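Local coordinates for amino acid adenylation domain-containing protein (Bacillus stratosphericus LAMA 585, PDB 6ULY), which probably selects an alpha-keto acid and activates it with ATP as a keto acyl adenylate, serving as the adenylation domain of a nonribosomal depsipeptide synthetase, at residues F273-I278 / M298-E303; A304-T309 / L560-Q565. One frame throughout, in Å; residues are numbered along the deposited sequence.

Contact 1. Residues F273-I278 / M298-E303. With QA7 (5'-O-{(S)-hydroxy[(4-methyl-2-oxopentanoyl)oxy]phosphoryl}adenosine), chain C.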
# COMPACT_ATOMS: atom_id res chain seq x y z
N PHE A 273 7.26 -10.47 21.57
CA PHE A 273 7.53 -9.30 22.41
C PHE A 273 7.12 -9.55 23.85
O PHE A 273 7.78 -9.07 24.79
CB PHE A 273 6.80 -8.07 21.85
CG PHE A 273 5.32 -8.04 22.14
CD1 PHE A 273 4.41 -8.44 21.18
CD2 PHE A 273 4.84 -7.60 23.37
CE1 PHE A 273 3.05 -8.42 21.44
CE2 PHE A 273 3.48 -7.58 23.63
CZ PHE A 273 2.59 -8.00 22.66
N ALA A 274 6.03 -10.29 24.06
CA ALA A 274 5.58 -10.56 25.42
C ALA A 274 6.61 -11.37 26.19
O ALA A 274 6.86 -11.12 27.37
CB ALA A 274 4.23 -11.28 25.40
N PHE A 275 7.23 -12.35 25.52
CA PHE A 275 8.30 -13.11 26.16
C PHE A 275 9.46 -12.20 26.52
O PHE A 275 10.05 -12.32 27.60
CB PHE A 275 8.76 -14.24 25.25
CG PHE A 275 7.70 -15.28 24.98
CD1 PHE A 275 6.72 -15.06 24.03
CD2 PHE A 275 7.70 -16.48 25.67
CE1 PHE A 275 5.75 -16.00 23.78
CE2 PHE A 275 6.73 -17.44 25.43
CZ PHE A 275 5.75 -17.20 24.48
N ALA A 276 9.81 -11.27 25.62
CA ALA A 276 10.88 -10.33 25.92
C ALA A 276 10.50 -9.39 27.05
O ALA A 276 11.34 -9.02 27.87
CB ALA A 276 11.25 -9.55 24.66
N MET A 277 9.23 -8.98 27.10
CA MET A 277 8.78 -8.12 28.19
C MET A 277 8.96 -8.81 29.54
O MET A 277 9.44 -8.19 30.50
CB MET A 277 7.32 -7.72 27.99
CG MET A 277 7.09 -6.71 26.88
SD MET A 277 5.36 -6.25 26.67
CE MET A 277 5.13 -5.13 28.06
N ILE A 278 8.59 -10.09 29.63
CA ILE A 278 8.77 -10.83 30.87
C ILE A 278 10.25 -10.92 31.23
O ILE A 278 10.63 -10.77 32.40
CB ILE A 278 8.14 -12.23 30.75
CG1 ILE A 278 6.62 -12.12 30.58
CG2 ILE A 278 8.47 -13.08 31.98
CD1 ILE A 278 5.88 -11.76 31.86
N MET A 298 3.23 -23.13 25.49
CA MET A 298 3.35 -21.68 25.37
C MET A 298 3.65 -21.38 23.90
O MET A 298 4.80 -21.37 23.48
CB MET A 298 4.43 -21.12 26.28
CG MET A 298 4.25 -21.44 27.75
SD MET A 298 5.23 -20.35 28.79
CE MET A 298 4.19 -18.89 28.78
N ILE A 299 2.59 -21.13 23.13
CA ILE A 299 2.77 -20.84 21.71
C ILE A 299 3.36 -19.45 21.55
O ILE A 299 2.89 -18.48 22.16
CB ILE A 299 1.44 -20.99 20.96
CG1 ILE A 299 1.05 -22.46 20.87
CG2 ILE A 299 1.54 -20.36 19.58
CD1 ILE A 299 -0.41 -22.70 20.57
N ASN A 300 4.39 -19.35 20.72
CA ASN A 300 5.08 -18.09 20.43
C ASN A 300 4.94 -17.84 18.93
O ASN A 300 5.58 -18.52 18.12
CB ASN A 300 6.54 -18.17 20.86
CG ASN A 300 7.28 -16.86 20.65
OD1 ASN A 300 6.81 -15.97 19.94
ND2 ASN A 300 8.45 -16.74 21.27
N GLY A 301 4.11 -16.87 18.56
CA GLY A 301 3.88 -16.58 17.16
C GLY A 301 3.23 -15.24 16.94
O GLY A 301 2.73 -14.61 17.88
N ALA A 302 3.23 -14.82 15.67
CA ALA A 302 2.69 -13.56 15.16
C ALA A 302 3.81 -12.65 14.69
O ALA A 302 3.57 -11.70 13.93
CB ALA A 302 1.84 -12.83 16.20
N GLU A 303 5.04 -12.91 15.13
CA GLU A 303 6.19 -12.14 14.68
C GLU A 303 7.44 -13.00 14.85
O GLU A 303 7.36 -14.16 15.27
CB GLU A 303 6.31 -10.82 15.44
CG GLU A 303 6.40 -10.96 16.95
CD GLU A 303 6.44 -9.62 17.67
OE1 GLU A 303 6.88 -9.57 18.84
OE2 GLU A 303 6.03 -8.61 17.06
C01 QA7 C . 0.53 -17.98 15.09
C02 QA7 C . -0.40 -16.82 15.07
C03 QA7 C . -1.82 -17.29 15.14
C04 QA7 C . 0.02 -16.01 13.88
C05 QA7 C . -1.05 -15.39 13.04
C06 QA7 C . -0.98 -13.94 12.72
C10 QA7 C . 0.37 -12.50 9.86
C11 QA7 C . 1.67 -12.14 9.60
C12 QA7 C . 2.36 -13.25 8.70
C13 QA7 C . 3.54 -13.18 8.99
C14 QA7 C . 3.64 -12.62 10.54
C16 QA7 C . 3.18 -14.46 11.98
C18 QA7 C . 5.14 -15.15 12.45
C19 QA7 C . 6.30 -15.77 12.91
C21 QA7 C . 7.54 -14.34 11.73
C23 QA7 C . 5.27 -14.11 11.63
N15 QA7 C . 4.03 -13.69 11.36
N17 QA7 C . 3.84 -15.36 12.65
N20 QA7 C . 7.45 -15.34 12.52
N22 QA7 C . 6.50 -13.72 11.29
N24 QA7 C . 6.20 -16.87 13.77
O07 QA7 C . -1.84 -13.34 11.87
O09 QA7 C . -0.30 -11.55 10.61
O25 QA7 C . 2.50 -12.18 10.84
O26 QA7 C . 4.31 -12.21 8.26
O27 QA7 C . 2.11 -13.18 7.22
O28 QA7 C . -2.24 -10.99 12.11
O29 QA7 C . -2.60 -11.89 10.10
O30 QA7 C . -0.18 -13.33 13.21
O31 QA7 C . -1.88 -16.04 12.62
P08 QA7 C . -1.71 -11.92 11.18
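Phe275, projecting from helix 273-278 toward the strand, lies flat against the side-chain amide of Asn300 on strand 298-301. Ring and amide planes are only 9° apart, and the two side chains run past each other in opposite directions. Asn300 ND2 sits 3.6 Å above the ring plane, displaced toward the rim, and CG comes within 3.6 Å of Phe275 CE1. A chi1 of -177° sets Asn300 CG anti to the backbone N, beside the carbonyl carbon. The amide suits this place because it can stack like a small ring while ND2 hydrogen-bonds to Asn272 OD1, which engages one N-H of the buried ND2 and probably steadies the group's rotation.

At the ring's edge, near its plane, the carbonyl O of Ile299 lies 3.9 Å from Phe275 CZ, so the electropositive rim faces a backbone oxygen. Met298 adds a looser apolar touch, its CB 4.4 Å from Phe275 CE2. Trp256 and Phe313 meet the same phenylalanine edge-to-face, completing an aromatic cluster.

Phe273 and Glu303 cross at about a right angle, with ring and carboxylate planes 77° apart. Glu303, extended beyond CG, brings OE1 near the plane of the Phe273 ring at its edge, 3.6 Å from CD1. The same oxygen takes a weak, bent hydrogen bond from Phe273 N at 2.9 Å, where the partial positive charge of the helix's first turn would probably suit a carboxylate.

Beyond the strand, the chain lines the nucleotide pocket: Ala302 N lies 3.1 Å from N17 of the adenylate, and Glu303 O lies close to N20. A beta strand running into a loop beside the adenine, with a helix packed on its sheet, is characteristic of the large N-terminal domain of ANL adenylating enzymes.

Contact 2. Residues A304-T309 / L560-Q565. With QA7 (5'-O-{(S)-hydroxy[(4-methyl-2-oxopentanoyl)oxy]phosphoryl}adenosine), chain C; SO4 (sulfate ion), chain P.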
# COMPACT_ATOMS: atom_id res chain seq x y z
N ALA A 304 8.59 -12.42 14.52
CA ALA A 304 9.84 -13.16 14.55
C ALA A 304 10.08 -13.75 15.94
O ALA A 304 10.04 -13.04 16.95
CB ALA A 304 11.00 -12.26 14.16
N VAL A 305 10.31 -15.06 15.98
CA VAL A 305 10.64 -15.76 17.22
C VAL A 305 12.15 -15.72 17.38
O VAL A 305 12.88 -16.31 16.58
CB VAL A 305 10.11 -17.20 17.20
CG1 VAL A 305 10.43 -17.91 18.52
CG2 VAL A 305 8.61 -17.22 16.94
N VAL A 306 12.62 -15.02 18.41
CA VAL A 306 14.05 -14.81 18.62
C VAL A 306 14.58 -15.94 19.49
O VAL A 306 14.05 -16.15 20.60
CB VAL A 306 14.31 -13.44 19.27
CG1 VAL A 306 15.81 -13.21 19.42
CG2 VAL A 306 13.68 -12.33 18.45
N PRO A 307 15.60 -16.68 19.05
CA PRO A 307 16.12 -17.78 19.89
C PRO A 307 16.52 -17.34 21.29
O PRO A 307 16.15 -17.99 22.27
CB PRO A 307 17.32 -18.29 19.08
CG PRO A 307 17.00 -17.94 17.66
CD PRO A 307 16.23 -16.66 17.71
N LYS A 308 17.28 -16.26 21.41
CA LYS A 308 17.77 -15.86 22.72
C LYS A 308 16.65 -15.34 23.62
O LYS A 308 16.81 -15.34 24.84
CB LYS A 308 18.87 -14.81 22.58
CG LYS A 308 20.20 -15.41 22.16
CD LYS A 308 21.29 -14.35 22.02
CE LYS A 308 22.66 -15.00 21.90
NZ LYS A 308 23.75 -14.00 21.68
N THR A 309 15.52 -14.91 23.04
CA THR A 309 14.39 -14.49 23.87
C THR A 309 13.72 -15.68 24.53
O THR A 309 13.44 -15.66 25.73
CB THR A 309 13.38 -13.72 23.01
OG1 THR A 309 13.97 -12.49 22.55
CG2 THR A 309 12.13 -13.40 23.81
N LEU A 560 18.28 -5.57 20.17
CA LEU A 560 17.67 -4.42 19.50
C LEU A 560 16.40 -4.83 18.76
O LEU A 560 15.37 -4.15 18.87
CB LEU A 560 18.68 -3.78 18.55
CG LEU A 560 18.37 -2.39 17.98
CD1 LEU A 560 17.39 -2.47 16.82
CD2 LEU A 560 17.85 -1.45 19.06
N LYS A 561 16.46 -5.92 18.00
CA LYS A 561 15.25 -6.42 17.34
C LYS A 561 14.15 -6.72 18.35
O LYS A 561 12.97 -6.58 18.04
CB LYS A 561 15.58 -7.67 16.52
CG LYS A 561 14.40 -8.25 15.75
CD LYS A 561 13.94 -7.31 14.64
CE LYS A 561 12.82 -7.93 13.81
NZ LYS A 561 12.50 -7.11 12.60
N THR A 562 14.53 -7.14 19.56
CA THR A 562 13.55 -7.47 20.58
C THR A 562 12.95 -6.23 21.23
O THR A 562 11.77 -6.24 21.60
CB THR A 562 14.20 -8.37 21.64
OG1 THR A 562 13.85 -9.74 21.38
CG2 THR A 562 13.76 -8.00 23.06
N ARG A 563 13.73 -5.16 21.38
CA ARG A 563 13.20 -3.94 21.99
C ARG A 563 12.19 -3.26 21.07
O ARG A 563 11.19 -2.71 21.55
CB ARG A 563 14.34 -2.98 22.33
CG ARG A 563 13.88 -1.62 22.82
CD ARG A 563 15.06 -0.75 23.26
NE ARG A 563 14.65 0.63 23.52
CZ ARG A 563 14.01 1.03 24.62
NH1 ARG A 563 13.68 0.15 25.56
NH2 ARG A 563 13.69 2.30 24.77
N TRP A 564 12.43 -3.29 19.76
CA TRP A 564 11.49 -2.68 18.83
C TRP A 564 10.19 -3.48 18.75
O TRP A 564 9.12 -2.89 18.54
CB TRP A 564 12.12 -2.55 17.44
CG TRP A 564 13.19 -1.50 17.38
CD1 TRP A 564 13.66 -0.74 18.42
CD2 TRP A 564 13.93 -1.09 16.22
NE1 TRP A 564 14.64 0.11 17.97
CE2 TRP A 564 14.82 -0.08 16.63
CE3 TRP A 564 13.92 -1.48 14.88
CZ2 TRP A 564 15.70 0.55 15.74
CZ3 TRP A 564 14.79 -0.85 14.00
CH2 TRP A 564 15.66 0.15 14.44
N GLN A 565 10.25 -4.80 18.90
CA GLN A 565 9.03 -5.58 19.03
C GLN A 565 8.19 -5.11 20.21
O GLN A 565 6.96 -5.06 20.13
CB GLN A 565 9.36 -7.07 19.18
CG GLN A 565 9.78 -7.77 17.91
CD GLN A 565 10.04 -9.25 18.14
OE1 GLN A 565 10.19 -9.69 19.28
NE2 GLN A 565 10.10 -10.02 17.06
C01 QA7 C . 0.53 -17.98 15.09
C02 QA7 C . -0.40 -16.82 15.07
C03 QA7 C . -1.82 -17.29 15.14
C04 QA7 C . 0.02 -16.01 13.88
C05 QA7 C . -1.05 -15.39 13.04
C06 QA7 C . -0.98 -13.94 12.72
C10 QA7 C . 0.37 -12.50 9.86
C11 QA7 C . 1.67 -12.14 9.60
C12 QA7 C . 2.36 -13.25 8.70
C13 QA7 C . 3.54 -13.18 8.99
C14 QA7 C . 3.64 -12.62 10.54
C16 QA7 C . 3.18 -14.46 11.98
C18 QA7 C . 5.14 -15.15 12.45
C19 QA7 C . 6.30 -15.77 12.91
C21 QA7 C . 7.54 -14.34 11.73
C23 QA7 C . 5.27 -14.11 11.63
N15 QA7 C . 4.03 -13.69 11.36
N17 QA7 C . 3.84 -15.36 12.65
N20 QA7 C . 7.45 -15.34 12.52
N22 QA7 C . 6.50 -13.72 11.29
N24 QA7 C . 6.20 -16.87 13.77
O07 QA7 C . -1.84 -13.34 11.87
O09 QA7 C . -0.30 -11.55 10.61
O25 QA7 C . 2.50 -12.18 10.84
O26 QA7 C . 4.31 -12.21 8.26
O27 QA7 C . 2.11 -13.18 7.22
O28 QA7 C . -2.24 -10.99 12.11
O29 QA7 C . -2.60 -11.89 10.10
O30 QA7 C . -0.18 -13.33 13.21
O31 QA7 C . -1.88 -16.04 12.62
P08 QA7 C . -1.71 -11.92 11.18
S SO4 P . 8.80 -8.81 13.35
O1 SO4 P . 8.03 -9.87 12.83
O2 SO4 P . 9.22 -8.00 12.27
O3 SO4 P . 8.06 -8.02 14.25
O4 SO4 P . 9.96 -9.29 14.00
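Gln565 NE2 donates to the carbonyl O of Ala304 in a fairly straight hydrogen bond of 3.0 Å; NE2 arrives on a lone pair in the carbonyl plane, and Ala304 O lies 10° out of the Gln565 amide plane. The glutamine chain, extended beyond CG, spans the gap, while OE1 is held by Asn272 ND2, so both ends of the amide are engaged. The second polar link joins hydroxyls: Thr562 OG1 donates to Thr309 OG1 at 3.0 Å, pairing two short side chains suited to a close approach between helices.

Helix 560-570 is near the C-terminal end of the chain, and in ANL enzymes this region forms the small domain that swings against the large one; the contact is thus consistent with an interface between the two.

Van der Waals packing is slight: Val306, at the N-cap position of helix 307-317, rests CG2 3.9 Å from the hydroxyl oxygen Thr562 OG1.

A sulfate ion, probably from the crystallisation liquor, accepts hydrogen bonds from both segments. Ala304 N bonds to its O1 at 3.1 Å and Gln565 NE2 to O4 at 3.1 Å, while Lys561, its chain bent at chi2, adds a weak bond from NZ to O2.

The two contacts lie in series along the chain, contact 1 closing at Glu303 just before contact 2 opens at Ala304, with their centres 9 Å apart. Strand 297-301, part of the mixed nine-stranded sheet, leads through the adenine-side loop into helix 307-317, so both contacts border the bound keto acyl adenylate. Helices 272-279 and 560-570 also meet directly, Ala276 CB packing 3.4 Å from Thr562 CG2. The loop after the strand packs on helix 560-570 too, with Glu303 OE1 3.3 Å from Gln565 CD. A helix from near the C-terminal end is thereby joined, across 250 intervening residues, to the nucleotide-side wall of the pocket, as might be expected where the two ANL domains meet.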